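Extracellular ligand-binding receptor (Desulfitobacterium hafniense, PDB 4Q6B) binds leucine outside the membrane and probably delivers it to an ABC transporter for uptake, as a substrate-binding protein of the leucine-binding protein family. Local coordinates at residues A[78-84]-A[101-107]; A[119-123]-A[330-336]. All coordinates share one frame; numbering follows the deposited sequence.

Contact 1 of 2, residues A[78-84]-A[101-107]; sequences VIGHRNS and MLSPAST. With LEU (leucine), chain B.
Val78 and Met101, a selenomethionine, pair side by side in parallel strands, their side chains on the same face of the sheet, and Val78 O accepts a hydrogen bond from Leu102 N at 2.7 Å. At Ile79 the branch CG2 meets Pro104 CD, the two side chains crossing at about a right angle, while the CA-H points at Leu102 O. Gly80 continues the pairing: its N donates to Leu102 O, 2.9 Å away, and its backbone angles would jam any side chain against the preceding carbonyl. A cis peptide then leads into His81, whose ring has selenium SE of Met101 at its edge and whose ring nitrogens bond to Asp55 and Tyr94. His81 O receives Ser103 OG at 2.7 Å, nearly along the C=O axis; that hydroxyl, turned anti to its own N (chi1 -179°), also accepts from Ala105 N (an ST turn) and Ser106 N (an ST motif). Were Ser103 an alanine, His81 O and the two amides would probably be left without the hydroxyl they share, setting the 104-106 turn freer to shift. Arg82 O is met from above its plane by Ser106 OG at 2.8 Å, and the Arg82 guanidinium lays one face over the methyls of the bound leucine. At Ser84, N bonds leucine O and OG bonds leucine OXT at 2.6 Å; Thr107 N also donates to OXT, while Ala105 O and Thr107 OG1, the latter also bonded to Asp126, accept from the ammonium nitrogen. Loops at the C-terminal ends of parallel strands in a beta-alpha-beta unit thus build the amino-acid pocket of a periplasmic binding protein.

Contact 2 of 2, residues A[119-123]-A[330-336]; sequences VFRNI and FDGRGDD
Asp335 OD1 is gripped side-on by two nitrogens of Arg121, NH1 at 2.8 Å and NE at 3.0 Å. The guanidinium and carboxylate are almost coplanar, 3° apart; NH1 uses the syn lone pair of OD1, whereas NE comes nearly along the C-O axis. Arg121 reaches this position with CG lodged between its backbone N and carbonyl carbon (chi1 48°), the rest of the chain extended to NE. In one of the two conformers modelled for Arg333, its NH2 meets the other oxygen of Asp335, OD2, nearly head-on at 3.2 Å, and a water donates to OD2 as well. In that conformer one carboxylate joins two arginines in a salt-bridge network, which probably offsets their like charges, and Arg333 also pairs with Asp113.

Next to the salt bridge, the backbones meet where Arg121 N donates to Gly334 O at 3.2 Å. Gly334 closes a type I turn from Asp331, whose OD1 accepts from Arg333 N in an Asx turn. A CB at Gly334 would clash with Val119 O; the absence of one lets the turn lie directly on the strand. A second water ties Ile123 O to Asp336 N.

On the apolar side, the edge of Phe120 points at the face of Phe330 in a T-shaped pair, centroids 4.9 Å apart and planes at 65°. CD1 of Phe120 makes the touch, off-centre toward the rim. Phe330 CE1 in turn approaches Arg121 O edge-on, and that buried oxygen has no polar partner in the model. The loop 330-336 thus lies along the outermost strand 119-121 of the parallel sheet, with helix 311-317 packing on both phenylalanines, strand 101-103 alongside, and helix 284-301 against Asn122 and Ile123.

Both contacts are largely buried and share one parallel sheet, in which strands 101-103 and 119-121 are neighbours, yet they illustrate different uses of its strands. Contact 1 joins successive strands inside the sheet and lies nearer the centre of the chain, its polar bonds divided among strand pairing, the loop turns and the ligand. Contact 2 brings together segments far apart in sequence at the sheet's outermost strand; it relies on charges and an aromatic pair, and its turn reaches the surface at Gly332 and Arg333. The two meet directly: Met101 O lies 2.9 Å from Phe120 N, and Arg121 NH2 bonds to Ser106 O, linking the salt-bridge network to a pocket loop.

Contact 1 of 2, residues A[78-84]-A[101-107]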
ATOM      1  N   VAL A  78       1.357  15.744   6.837  1.00 13.10           N
ATOM      2  CA  VAL A  78       0.408  14.692   7.222  1.00 13.31           C
ATOM      3  C   VAL A  78       0.746  13.352   6.585  1.00 11.84           C
ATOM      4  O   VAL A  78       1.060  13.267   5.383  1.00 12.34           O
ATOM      5  CB  VAL A  78      -1.052  15.118   6.821  1.00 14.58           C
ATOM      6  CG1 VAL A  78      -2.125  13.995   7.085  1.00 13.00           C
ATOM      7  CG2 VAL A  78      -1.390  16.381   7.555  1.00 15.21           C
ATOM      8  N   ILE A  79       0.654  12.301   7.409  1.00 11.47           N
ATOM      9  CA  ILE A  79       0.795  10.901   6.976  1.00 10.01           C
ATOM     10  C   ILE A  79      -0.622  10.350   6.916  1.00 13.42           C
ATOM     11  O   ILE A  79      -1.346  10.393   7.904  1.00 14.32           O
ATOM     12  CB  ILE A  79       1.621  10.058   7.986  1.00 10.06           C
ATOM     13  CG1 ILE A  79       3.070  10.545   7.928  1.00 12.85           C
ATOM     14  CG2 ILE A  79       1.652   8.580   7.546  1.00 13.31           C
ATOM     15  CD1 ILE A  79       3.951   9.921   8.979  1.00 16.41           C
ATOM     16  N   GLY A  80      -1.031   9.893   5.740  1.00 13.03           N
ATOM     17  CA  GLY A  80      -2.357   9.315   5.563  1.00 11.71           C
ATOM     18  C   GLY A  80      -2.806   9.552   4.117  1.00  9.71           C
ATOM     19  O   GLY A  80      -1.990  10.009   3.327  1.00 13.13           O
ATOM     20  N   HIS A  81      -4.056   9.192   3.761  1.00 13.43           N
ATOM     21  CA  HIS A  81      -4.936   8.358   4.594  1.00 12.33           C
ATOM     22  C   HIS A  81      -4.713   6.896   4.138  1.00 14.79           C
ATOM     23  O   HIS A  81      -3.790   6.620   3.343  1.00 15.00           O
ATOM     24  CB  HIS A  81      -6.408   8.782   4.413  1.00 11.65           C
ATOM     25  CG  HIS A  81      -6.698  10.175   4.904  1.00 11.39           C
ATOM     26  ND1 HIS A  81      -7.713  10.439   5.809  1.00 12.57           N
ATOM     27  CD2 HIS A  81      -6.107  11.370   4.647  1.00 13.60           C
ATOM     28  CE1 HIS A  81      -7.733  11.729   6.085  1.00 12.04           C
ATOM     29  NE2 HIS A  81      -6.771  12.321   5.392  1.00 13.52           N
ATOM     30  N   ARG A  82      -5.525   5.957   4.615  1.00 13.45           N
ATOM     31  CA  ARG A  82      -5.290   4.540   4.265  1.00 14.50           C
ATOM     32  C   ARG A  82      -6.026   4.213   2.979  1.00 14.75           C
ATOM     33  O   ARG A  82      -5.420   3.752   1.985  1.00 16.63           O
ATOM     34  CB  ARG A  82      -5.835   3.626   5.358  1.00 15.15           C
ATOM     35  CG  ARG A  82      -5.503   2.142   5.128  1.00 18.55           C
ATOM     36  CD  ARG A  82      -6.039   1.299   6.309  1.00 18.91           C
ATOM     37  NE  ARG A  82      -5.739  -0.137   6.229  1.00 23.03           N
ATOM     38  CZ  ARG A  82      -6.579  -1.053   5.762  1.00 33.31           C
ATOM     39  NH1 ARG A  82      -6.216  -2.332   5.740  1.00 36.78           N
ATOM     40  NH2 ARG A  82      -7.775  -0.685   5.315  1.00 37.41           N
ATOM     41  N   ASN A  83      -7.314   4.513   2.947  1.00 13.89           N
ATOM     42  CA  ASN A  83      -8.135   4.070   1.820  1.00 15.04           C
ATOM     43  C   ASN A  83      -8.023   5.072   0.690  1.00 15.76           C
ATOM     44  O   ASN A  83      -8.133   6.284   0.931  1.00 16.74           O
ATOM     45  CB  ASN A  83      -9.630   4.003   2.223  1.00 16.91           C
ATOM     46  CG  ASN A  83      -9.870   3.038   3.370  1.00 23.68           C
ATOM     47  OD1 ASN A  83      -9.692   3.409   4.529  1.00 22.52           O
ATOM     48  ND2 ASN A  83     -10.227   1.787   3.054  1.00 29.02           N
ATOM     49  N   SER A  84      -7.833   4.600  -0.535  1.00 13.52           N
ATOM     50  CA  SER A  84      -7.772   5.561  -1.651  1.00 12.32           C
ATOM     51  C   SER A  84      -9.031   6.411  -1.833  1.00 13.29           C
ATOM     52  O   SER A  84      -8.937   7.577  -2.235  1.00 15.44           O
ATOM     53  CB  SER A  84      -7.450   4.832  -2.969  1.00 13.26           C
ATOM     54  OG  SER A  84      -6.146   4.281  -2.943  1.00 16.08           O
HETATM   55  N   MSE A 101       0.798  15.642   2.059  1.00 10.58           N
HETATM   56  CA  MSE A 101       0.082  14.450   2.481  1.00 10.50           C
HETATM   57  C   MSE A 101       0.880  13.264   1.960  1.00 10.65           C
HETATM   58  O   MSE A 101       1.157  13.196   0.774  1.00 14.38           O
HETATM   59  CB  MSE A 101      -1.317  14.407   1.865  1.00 12.54           C
HETATM   60  CG  MSE A 101      -2.173  13.334   2.526  1.00 12.64           C
HETATM   61 SE   MSE A 101      -3.647  12.709   1.366  1.00 21.86          SE
HETATM   62  CE  MSE A 101      -2.539  11.502   0.304  1.00 15.42           C
ATOM     63  N   LEU A 102       1.314  12.374   2.843  1.00 12.01           N
ATOM     64  CA  LEU A 102       2.155  11.235   2.384  1.00 12.34           C
ATOM     65  C   LEU A 102       1.414   9.965   2.785  1.00 11.22           C
ATOM     66  O   LEU A 102       1.299   9.701   3.985  1.00 12.67           O
ATOM     67  CB  LEU A 102       3.544  11.311   3.019  1.00 12.26           C
ATOM     68  CG  LEU A 102       4.480  10.118   2.813  1.00 15.85           C
ATOM     69  CD1 LEU A 102       4.817   9.925   1.366  1.00 22.10           C
ATOM     70  CD2 LEU A 102       5.806  10.356   3.586  1.00 16.91           C
ATOM     71  N   SER A 103       0.884   9.223   1.816  1.00 11.52           N
ATOM     72  CA  SER A 103       0.118   8.032   2.133  1.00 12.76           C
ATOM     73  C   SER A 103       0.944   6.772   2.140  1.00 14.70           C
ATOM     74  O   SER A 103       1.627   6.445   1.198  1.00 14.66           O
ATOM     75  CB  SER A 103      -1.066   7.816   1.191  1.00 15.00           C
ATOM     76  OG  SER A 103      -1.775   6.654   1.570  1.00 12.54           O
ATOM     77  N   PRO A 104       0.820   6.056   3.334  1.00 14.44           N
ATOM     78  CA  PRO A 104       1.549   4.789   3.332  1.00 14.55           C
ATOM     79  C   PRO A 104       0.678   3.596   2.948  1.00 13.09           C
ATOM     80  O   PRO A 104       1.087   2.477   3.186  1.00 17.23           O
ATOM     81  CB  PRO A 104       2.021   4.663   4.774  1.00 18.71           C
ATOM     82  CG  PRO A 104       0.865   5.134   5.557  1.00 17.30           C
ATOM     83  CD  PRO A 104       0.238   6.231   4.761  1.00 17.18           C
ATOM     84  N   ALA A 105      -0.543   3.823   2.483  1.00 12.24           N
ATOM     85  CA  ALA A 105      -1.364   2.710   2.043  1.00 16.12           C
ATOM     86  C   ALA A 105      -2.210   2.836   0.772  1.00 16.73           C
ATOM     87  O   ALA A 105      -2.654   1.836   0.247  1.00 14.33           O
ATOM     88  CB  ALA A 105      -2.215   2.212   3.192  1.00 15.00           C
ATOM     89  N   SER A 106      -2.446   4.053   0.293  1.00 13.21           N
ATOM     90  CA  SER A 106      -3.395   4.217  -0.795  1.00 12.35           C
ATOM     91  C   SER A 106      -2.712   3.937  -2.119  1.00 15.73           C
ATOM     92  O   SER A 106      -1.845   4.678  -2.521  1.00 17.19           O
ATOM     93  CB  SER A 106      -3.977   5.638  -0.800  1.00 12.55           C
ATOM     94  OG  SER A 106      -4.729   5.901   0.365  1.00 13.75           O
ATOM     95  N   THR A 107      -3.168   2.891  -2.803  1.00 15.47           N
ATOM     96  CA  THR A 107      -2.489   2.395  -3.998  1.00 16.50           C
ATOM     97  C   THR A 107      -3.172   2.741  -5.317  1.00 14.35           C
ATOM     98  O   THR A 107      -2.610   2.448  -6.380  1.00 15.16           O
ATOM     99  CB  THR A 107      -2.353   0.857  -3.946  1.00 19.56           C
ATOM    100  OG1 THR A 107      -3.666   0.291  -3.767  1.00 19.50           O
ATOM    101  CG2 THR A 107      -1.439   0.437  -2.795  1.00 18.44           C
TER
HETATM  102  N   LEU B 401      -4.581  -0.191  -0.910  1.00 27.69           N
HETATM  103  CA  LEU B 401      -5.911   0.096  -0.361  1.00 26.83           C
HETATM  104  C   LEU B 401      -6.475   1.374  -0.959  1.00 22.04           C
HETATM  105  O   LEU B 401      -7.613   1.744  -0.699  1.00 21.18           O
HETATM  106  CB  LEU B 401      -5.818   0.219   1.160  1.00 23.66           C
HETATM  107  CG  LEU B 401      -5.465  -1.201   1.618  1.00 28.99           C
HETATM  108  CD1 LEU B 401      -4.316  -1.185   2.582  1.00 35.42           C
HETATM  109  CD2 LEU B 401      -6.647  -1.979   2.179  1.00 26.01           C
HETATM  110  OXT LEU B 401      -5.778   2.022  -1.754  1.00 21.01           O

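Contact 2 of 2, residues A[119-123]-A[330-336]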
ATOM      1  N   VAL A 119       1.353  16.020  -2.761  1.00 11.62           N
ATOM      2  CA  VAL A 119       0.691  14.742  -2.416  1.00 12.83           C
ATOM      3  C   VAL A 119       1.577  13.582  -2.863  1.00 13.14           C
ATOM      4  O   VAL A 119       2.014  13.520  -4.013  1.00 12.42           O
ATOM      5  CB  VAL A 119      -0.681  14.674  -3.128  1.00 11.72           C
ATOM      6  CG1 VAL A 119      -1.345  13.324  -2.960  1.00 13.34           C
ATOM      7  CG2 VAL A 119      -1.614  15.786  -2.627  1.00 11.28           C
ATOM      8  N   PHE A 120       1.822  12.642  -1.952  1.00 11.95           N
ATOM      9  CA  PHE A 120       2.824  11.571  -2.180  1.00 11.42           C
ATOM     10  C   PHE A 120       2.316  10.251  -1.653  1.00 13.50           C
ATOM     11  O   PHE A 120       1.415  10.237  -0.854  1.00 11.75           O
ATOM     12  CB  PHE A 120       4.130  11.902  -1.441  1.00 11.77           C
ATOM     13  CG  PHE A 120       4.814  13.171  -1.917  1.00 16.40           C
ATOM     14  CD1 PHE A 120       5.829  13.095  -2.845  1.00 14.41           C
ATOM     15  CD2 PHE A 120       4.403  14.434  -1.460  1.00 14.40           C
ATOM     16  CE1 PHE A 120       6.462  14.250  -3.307  1.00 14.48           C
ATOM     17  CE2 PHE A 120       5.048  15.587  -1.882  1.00 13.02           C
ATOM     18  CZ  PHE A 120       6.087  15.495  -2.812  1.00 13.18           C
ATOM     19  N   ARG A 121       2.904   9.144  -2.087  1.00 13.34           N
ATOM     20  CA  ARG A 121       2.741   7.886  -1.336  1.00 12.62           C
ATOM     21  C   ARG A 121       4.075   7.242  -1.304  1.00 16.38           C
ATOM     22  O   ARG A 121       4.864   7.481  -2.205  1.00 17.14           O
ATOM     23  CB  ARG A 121       1.745   6.963  -2.012  1.00 13.89           C
ATOM     24  CG  ARG A 121       1.982   6.787  -3.492  1.00 15.58           C
ATOM     25  CD  ARG A 121       1.124   5.617  -4.034  1.00 18.56           C
ATOM     26  NE  ARG A 121       0.811   5.926  -5.434  1.00 20.77           N
ATOM     27  CZ  ARG A 121      -0.418   5.958  -5.928  1.00 15.85           C
ATOM     28  NH1 ARG A 121      -0.613   6.332  -7.193  1.00 16.48           N
ATOM     29  NH2 ARG A 121      -1.454   5.631  -5.163  1.00 16.47           N
ATOM     30  N   ASN A 122       4.369   6.447  -0.272  1.00 12.14           N
ATOM     31  CA  ASN A 122       5.711   5.822  -0.174  1.00 12.85           C
ATOM     32  C   ASN A 122       5.630   4.321  -0.406  1.00 15.25           C
ATOM     33  O   ASN A 122       6.471   3.560   0.057  1.00 17.59           O
ATOM     34  CB  ASN A 122       6.444   6.163   1.152  1.00 13.53           C
ATOM     35  CG  ASN A 122       5.774   5.536   2.351  1.00 17.89           C
ATOM     36  OD1 ASN A 122       4.576   5.230   2.295  1.00 20.91           O
ATOM     37  ND2 ASN A 122       6.529   5.309   3.423  1.00 16.43           N
ATOM     38  N   ILE A 123       4.631   3.899  -1.180  1.00 13.07           N
ATOM     39  CA  ILE A 123       4.442   2.484  -1.495  1.00 13.39           C
ATOM     40  C   ILE A 123       4.143   2.409  -2.989  1.00 15.12           C
ATOM     41  O   ILE A 123       3.739   3.424  -3.595  1.00 18.47           O
ATOM     42  CB  ILE A 123       3.280   1.895  -0.667  1.00 15.23           C
ATOM     43  CG1 ILE A 123       1.983   2.697  -0.908  1.00 22.95           C
ATOM     44  CG2 ILE A 123       3.625   1.931   0.852  1.00 15.85           C
ATOM     45  CD1 ILE A 123       0.795   1.927  -0.619  1.00 29.40           C
ATOM     46  N   PHE A 330      10.707   9.691  -5.131  1.00 18.31           N
ATOM     47  CA  PHE A 330       9.445  10.326  -5.564  1.00 18.42           C
ATOM     48  C   PHE A 330       9.613  10.954  -6.918  1.00 20.91           C
ATOM     49  O   PHE A 330      10.634  11.592  -7.189  1.00 30.03           O
ATOM     50  CB  PHE A 330       9.017  11.395  -4.579  1.00 17.89           C
ATOM     51  CG  PHE A 330       8.707  10.869  -3.256  1.00 17.92           C
ATOM     52  CD1 PHE A 330       7.682   9.955  -3.098  1.00 16.06           C
ATOM     53  CD2 PHE A 330       9.393  11.325  -2.146  1.00 24.24           C
ATOM     54  CE1 PHE A 330       7.375   9.468  -1.861  1.00 18.66           C
ATOM     55  CE2 PHE A 330       9.052  10.849  -0.890  1.00 24.58           C
ATOM     56  CZ  PHE A 330       8.034   9.915  -0.769  1.00 23.16           C
ATOM     57  N   ASP A 331       8.625  10.763  -7.795  1.00 19.13           N
ATOM     58  CA  ASP A 331       8.654  11.448  -9.077  1.00 21.24           C
ATOM     59  C   ASP A 331       7.877  12.777  -9.041  1.00 18.93           C
ATOM     60  O   ASP A 331       7.432  13.224  -7.965  1.00 17.57           O
ATOM     61  CB  ASP A 331       8.245  10.529 -10.251  1.00 22.49           C
ATOM     62  CG  ASP A 331       6.742  10.189 -10.286  1.00 26.19           C
ATOM     63  OD1 ASP A 331       5.950  10.753  -9.517  1.00 21.59           O
ATOM     64  OD2 ASP A 331       6.348   9.353 -11.130  1.00 33.77           O
ATOM     65  N   GLY A 332       7.736  13.406 -10.208  1.00 20.33           N
ATOM     66  CA  GLY A 332       7.136  14.722 -10.301  1.00 24.54           C
ATOM     67  C   GLY A 332       5.654  14.724  -9.932  1.00 23.51           C
ATOM     68  O   GLY A 332       5.071  15.786  -9.641  1.00 22.53           O
ATOM     69  N   ARG A 333       5.049  13.546  -9.942  0.50 23.21           N
ATOM     70  CA  ARG A 333       3.626  13.444  -9.644  0.50 22.25           C
ATOM     71  C   ARG A 333       3.377  12.949  -8.242  0.50 18.80           C
ATOM     72  O   ARG A 333       2.234  12.920  -7.791  0.50 17.59           O
ATOM     73  CB  ARG A 333       2.951  12.543 -10.669  0.50 23.45           C
ATOM     74  CG  ARG A 333       3.354  12.914 -12.077  0.50 28.67           C
ATOM     75  CD  ARG A 333       2.498  12.182 -13.071  0.50 33.02           C
ATOM     76  NE  ARG A 333       2.052  10.926 -12.487  0.50 32.89           N
ATOM     77  CZ  ARG A 333       0.874  10.367 -12.741  0.50 32.44           C
ATOM     78  NH1 ARG A 333       0.026  10.952 -13.581  0.50 34.60           N
ATOM     79  NH2 ARG A 333       0.546   9.229 -12.148  0.50 24.40           N
ATOM     80  N   GLY A 334       4.442  12.566  -7.534  1.00 15.16           N
ATOM     81  CA  GLY A 334       4.283  12.081  -6.185  1.00 15.33           C
ATOM     82  C   GLY A 334       4.225  10.574  -6.044  1.00 15.34           C
ATOM     83  O   GLY A 334       4.155  10.113  -4.904  1.00 15.47           O
ATOM     84  N   ASP A 335       4.292   9.815  -7.140  1.00 18.09           N
ATOM     85  CA  ASP A 335       4.428   8.351  -7.024  1.00 19.71           C
ATOM     86  C   ASP A 335       5.809   7.981  -6.491  1.00 19.83           C
ATOM     87  O   ASP A 335       6.788   8.703  -6.724  1.00 17.94           O
ATOM     88  CB  ASP A 335       4.221   7.666  -8.370  1.00 16.31           C
ATOM     89  CG  ASP A 335       2.723   7.587  -8.744  1.00 24.78           C
ATOM     90  OD1 ASP A 335       1.940   7.194  -7.863  1.00 28.87           O
ATOM     91  OD2 ASP A 335       2.347   7.958  -9.860  1.00 29.92           O
ATOM     92  N   ASP A 336       5.880   6.864  -5.785  1.00 17.41           N
ATOM     93  CA  ASP A 336       7.165   6.331  -5.364  1.00 18.95           C
ATOM     94  C   ASP A 336       7.615   5.345  -6.418  1.00 21.12           C
ATOM     95  O   ASP A 336       6.951   4.311  -6.664  1.00 22.12           O
ATOM     96  CB  ASP A 336       7.036   5.661  -3.975  1.00 20.83           C
ATOM     97  CG  ASP A 336       8.380   5.536  -3.254  1.00 22.69           C
ATOM     98  OD1 ASP A 336       9.435   5.376  -3.931  1.00 23.07           O
ATOM     99  OD2 ASP A 336       8.388   5.586  -1.995  1.00 24.08           O
TER
HETATM  100  O   HOH W   1       0.451   5.957 -10.301  1.00 46.29           O
HETATM  101  O   HOH W   2       3.538   4.940  -5.784  1.00 21.78           O